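De novo protein based on the inhibitor Amoebiasin-1 (Entamoeba histolytica, PDB 5SWK) probably inhibits papain-like cysteine proteases of the amoeba as a chagasin-family (I42) inhibitor, and may protect the cytosol from proteases leaked by damaged vesicles. Local coordinates at residues S5-E8 against D9-N12; H28-P31 against T32-Y35. All coordinates share one frame; numbering follows the deposited sequence.

Contact 1: S5-E8 against D9-N12; sequences SLTE and DNNN
Thr7 N donates to Asn10 OD1 at 2.9 Å, and the bond is almost straight, 169° at the hydrogen. In return Asn10 N donates to Thr7 O, also at 2.9 Å, from above the carbonyl plane. The amide of Asn10 reaches back to the chain because CG lies beside its own backbone N, anti to the carbonyl carbon (chi1 -58°). Both polar groups of the Thr7 backbone are thus used by one residue three positions on. This holds the Asn10 amide against the start of the turn. A further bond, Asn11 N to Glu8 O at 3.1 Å, continues the short 3-10 turn.

Leu6 packs on the same amide. Its CD1 lies 3.6 Å from both CG and ND2 of Asn10, and the two side chains cross at about a right angle. Apolar contact and hydrogen bonding therefore act on one group.

The turn leaves the short, weakly bonded strand 5-6, outermost in its sheet within this chain. The Leu6 backbone bonds to Glu24 and Ile26 of strand 22-29. Glu8 OE2 bonds to His28 N at the end of that neighbouring strand. Asn11 OD1 takes a hydrogen bond from Thr104 N of the second subunit, and the chain then enters strand 13-17.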
loop_
_atom_site.group_PDB
_atom_site.type_symbol
_atom_site.label_atom_id
_atom_site.label_comp_id
_atom_site.label_asym_id
_atom_site.label_seq_id
_atom_site.Cartn_x
_atom_site.Cartn_y
_atom_site.Cartn_z
ATOM N N SER D 5 29.725 7.507 10.442
ATOM C CA SER D 5 28.402 7.348 9.848
ATOM C C SER D 5 28.202 5.919 9.366
ATOM O O SER D 5 29.153 5.257 8.955
ATOM C CB SER D 5 28.207 8.331 8.692
ATOM O OG SER D 5 29.179 8.118 7.683
ATOM N N LEU D 6 26.961 5.444 9.427
ATOM C CA LEU D 6 26.646 4.097 8.972
ATOM C C LEU D 6 26.283 4.121 7.497
ATOM O O LEU D 6 25.769 5.118 6.995
ATOM C CB LEU D 6 25.499 3.491 9.782
ATOM C CG LEU D 6 25.666 3.294 11.291
ATOM C CD1 LEU D 6 27.096 2.922 11.657
ATOM C CD2 LEU D 6 25.244 4.536 12.030
ATOM N N THR D 7 26.569 3.025 6.804
ATOM C CA THR D 7 26.240 2.908 5.392
ATOM C C THR D 7 25.617 1.545 5.142
ATOM O O THR D 7 25.282 0.836 6.090
ATOM C CB THR D 7 27.477 3.088 4.492
ATOM O OG1 THR D 7 28.445 2.083 4.801
ATOM C CG2 THR D 7 28.096 4.463 4.701
ATOM N N GLU D 8 25.473 1.182 3.870
ATOM C CA GLU D 8 24.845 -0.085 3.493
ATOM C C GLU D 8 25.481 -1.289 4.195
ATOM O O GLU D 8 24.807 -2.274 4.493
ATOM C CB GLU D 8 24.910 -0.275 1.975
ATOM C CG GLU D 8 23.979 0.647 1.178
ATOM C CD GLU D 8 24.580 2.015 0.858
ATOM O OE1 GLU D 8 25.627 2.385 1.439
ATOM O OE2 GLU D 8 23.999 2.723 0.006
ATOM N N ASP D 9 26.775 -1.198 4.478
ATOM C CA ASP D 9 27.495 -2.304 5.099
ATOM C C ASP D 9 27.088 -2.545 6.547
ATOM O O ASP D 9 27.375 -3.603 7.107
ATOM C CB ASP D 9 29.002 -2.066 5.020
ATOM C CG ASP D 9 29.547 -2.281 3.622
ATOM O OD1 ASP D 9 28.807 -2.821 2.768
ATOM O OD2 ASP D 9 30.718 -1.921 3.379
ATOM N N ASN D 10 26.411 -1.577 7.152
ATOM C CA ASN D 10 25.954 -1.741 8.527
ATOM C C ASN D 10 24.545 -2.308 8.601
ATOM O O ASN D 10 23.946 -2.361 9.675
ATOM C CB ASN D 10 26.013 -0.410 9.271
ATOM C CG ASN D 10 27.408 0.179 9.289
ATOM O OD1 ASN D 10 27.771 0.979 8.426
ATOM N ND2 ASN D 10 28.203 -0.220 10.276
ATOM N N ASN D 11 24.014 -2.720 7.454
ATOM C CA ASN D 11 22.677 -3.306 7.401
ATOM C C ASN D 11 22.593 -4.526 8.320
ATOM O O ASN D 11 23.494 -5.363 8.325
ATOM C CB ASN D 11 22.325 -3.679 5.959
ATOM C CG ASN D 11 20.882 -4.139 5.789
ATOM O OD1 ASN D 11 20.012 -3.887 6.629
ATOM N ND2 ASN D 11 20.624 -4.819 4.682
ATOM N N ASN D 12 21.525 -4.583 9.112
ATOM C CA ASN D 12 21.265 -5.667 10.063
ATOM C C ASN D 12 22.335 -5.797 11.139
ATOM O O ASN D 12 22.734 -6.902 11.483
ATOM C CB ASN D 12 21.117 -7.012 9.342
ATOM C CG ASN D 12 19.902 -7.060 8.435
ATOM O OD1 ASN D 12 18.764 -7.003 8.902
ATOM N ND2 ASN D 12 20.139 -7.189 7.134
#

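Contact 2: H28-P31 against T32-Y35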
loop_
_atom_site.group_PDB
_atom_site.type_symbol
_atom_site.label_atom_id
_atom_site.label_comp_id
_atom_site.label_asym_id
_atom_site.label_seq_id
_atom_site.Cartn_x
_atom_site.Cartn_y
_atom_site.Cartn_z
ATOM N N HIS D 28 23.037 5.354 -0.691
ATOM C CA HIS D 28 22.917 5.867 -2.047
ATOM C C HIS D 28 21.515 5.590 -2.569
ATOM O O HIS D 28 20.904 4.574 -2.244
ATOM C CB HIS D 28 23.962 5.260 -2.986
ATOM C CG HIS D 28 24.006 5.914 -4.335
ATOM N ND1 HIS D 28 24.800 7.008 -4.608
ATOM C CD2 HIS D 28 23.337 5.643 -5.482
ATOM C CE1 HIS D 28 24.626 7.375 -5.865
ATOM N NE2 HIS D 28 23.743 6.562 -6.418
ATOM N N GLY D 29 21.019 6.517 -3.378
ATOM C CA GLY D 29 19.685 6.455 -3.937
ATOM C C GLY D 29 19.652 7.262 -5.222
ATOM O O GLY D 29 20.515 8.122 -5.454
ATOM N N ASN D 30 18.675 6.966 -6.071
ATOM C CA ASN D 30 18.482 7.716 -7.302
ATOM C C ASN D 30 17.016 8.062 -7.524
ATOM O O ASN D 30 16.301 7.339 -8.221
ATOM C CB ASN D 30 19.003 6.941 -8.505
ATOM C CG ASN D 30 19.151 7.824 -9.724
ATOM O OD1 ASN D 30 18.713 8.982 -9.719
ATOM N ND2 ASN D 30 19.767 7.295 -10.771
ATOM N N PRO D 31 16.566 9.171 -6.931
ATOM C CA PRO D 31 15.154 9.563 -6.973
ATOM C C PRO D 31 14.628 9.952 -8.363
ATOM O O PRO D 31 13.420 10.159 -8.488
ATOM C CB PRO D 31 15.099 10.759 -6.018
ATOM C CG PRO D 31 16.496 11.278 -5.971
ATOM C CD PRO D 31 17.361 10.066 -6.075
ATOM N N THR D 32 15.484 10.044 -9.378
ATOM C CA THR D 32 14.990 10.303 -10.727
ATOM C C THR D 32 14.208 9.102 -11.261
ATOM O O THR D 32 13.491 9.226 -12.248
ATOM C CB THR D 32 16.120 10.639 -11.715
ATOM O OG1 THR D 32 17.056 9.559 -11.761
ATOM C CG2 THR D 32 16.834 11.911 -11.294
ATOM N N THR D 33 14.356 7.947 -10.607
ATOM C CA THR D 33 13.605 6.746 -10.968
ATOM C C THR D 33 12.240 6.748 -10.304
ATOM O O THR D 33 11.367 5.950 -10.646
ATOM C CB THR D 33 14.335 5.452 -10.543
ATOM O OG1 THR D 33 14.476 5.438 -9.118
ATOM C CG2 THR D 33 15.706 5.371 -11.190
ATOM N N GLY D 34 12.066 7.638 -9.336
ATOM C CA GLY D 34 10.856 7.664 -8.540
ATOM C C GLY D 34 10.987 6.943 -7.206
ATOM O O GLY D 34 10.137 7.106 -6.328
ATOM N N TYR D 35 12.041 6.144 -7.047
ATOM C CA TYR D 35 12.314 5.505 -5.751
ATOM C C TYR D 35 12.955 6.487 -4.782
ATOM O O TYR D 35 13.652 7.412 -5.197
ATOM C CB TYR D 35 13.226 4.283 -5.922
ATOM C CG TYR D 35 12.528 3.066 -6.476
ATOM C CD1 TYR D 35 12.319 2.921 -7.843
ATOM C CD2 TYR D 35 12.078 2.051 -5.629
ATOM C CE1 TYR D 35 11.674 1.798 -8.356
ATOM C CE2 TYR D 35 11.433 0.919 -6.137
ATOM C CZ TYR D 35 11.239 0.807 -7.502
ATOM O OH TYR D 35 10.608 -0.296 -8.026
#
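Asn30 O accepts two hydrogen bonds from Thr33. Thr33 OG1 donates to Asn30 O at 2.8 Å, nearly along the C=O axis. Thr33 N donates to Asn30 O at 3.1 Å, tilted from the carbonyl plane. The hydroxyl is also an acceptor: Tyr35 N donates to Thr33 OG1 at 3.3 Å, which makes an ST turn. OG1 can serve both partners because it stands between the backbone N and carbonyl carbon of Thr33.

The side chain of Asn30 makes a second link. Its OD1 receives the hydroxyl of Thr32, with OG1 2.7 Å away and above the amide plane. Thr32 N adds a weak bond to the same OD1. The extended first torsion of Asn30, with CG anti to N (chi1 -165°), carries the amide forward beside Thr32.

Pro31 brings no backbone N-H, but its carbonyl is used: Gly34 N donates to Pro31 O at 3.0 Å, from well above the carbonyl plane. Gly34 has a positive phi of 97°, a conformation that glycine takes up readily. Tyr35 O is buried without a conventional partner. Tyr35 O meets Pro31 CA at 3.2 Å in a CH-O contact.

Outside the loop, Tyr85 OH bonds to Asn30 N, and Arg87 NH1 bonds to Thr33 O. The Tyr35 ring meets that of Tyr85 with the planes about 20° apart.

Residues 30-35 correspond to the BC loop of a close relative. In chagasin-type inhibitors this loop enters the protease active-site cleft. Its many internal bonds are consistent with a loop shape set partly by its own bonds and partly by Tyr85 and Arg87.

Overall arrangement
Contact 1 comes first along the chain and contact 2 follows in series, with centres about 19 Å apart. Both start from the same mixed sheet, in which strand 5-6 runs parallel to strand 22-29. Contact 1 turns the chain out of strand 5-6 towards strand 13-17. Contact 2 turns it out of strand 22-29 towards strand 36-43, in the other sheet. The Glu8 carboxylate ties the two contacts together. The turn after strand 5-6, outermost in the sheet within this chain, is thereby joined to the strand end that leads into the BC loop. Both contacts approach a second subunit, contact 1 with more residues; contact 2 also carries the loop probably used against proteases.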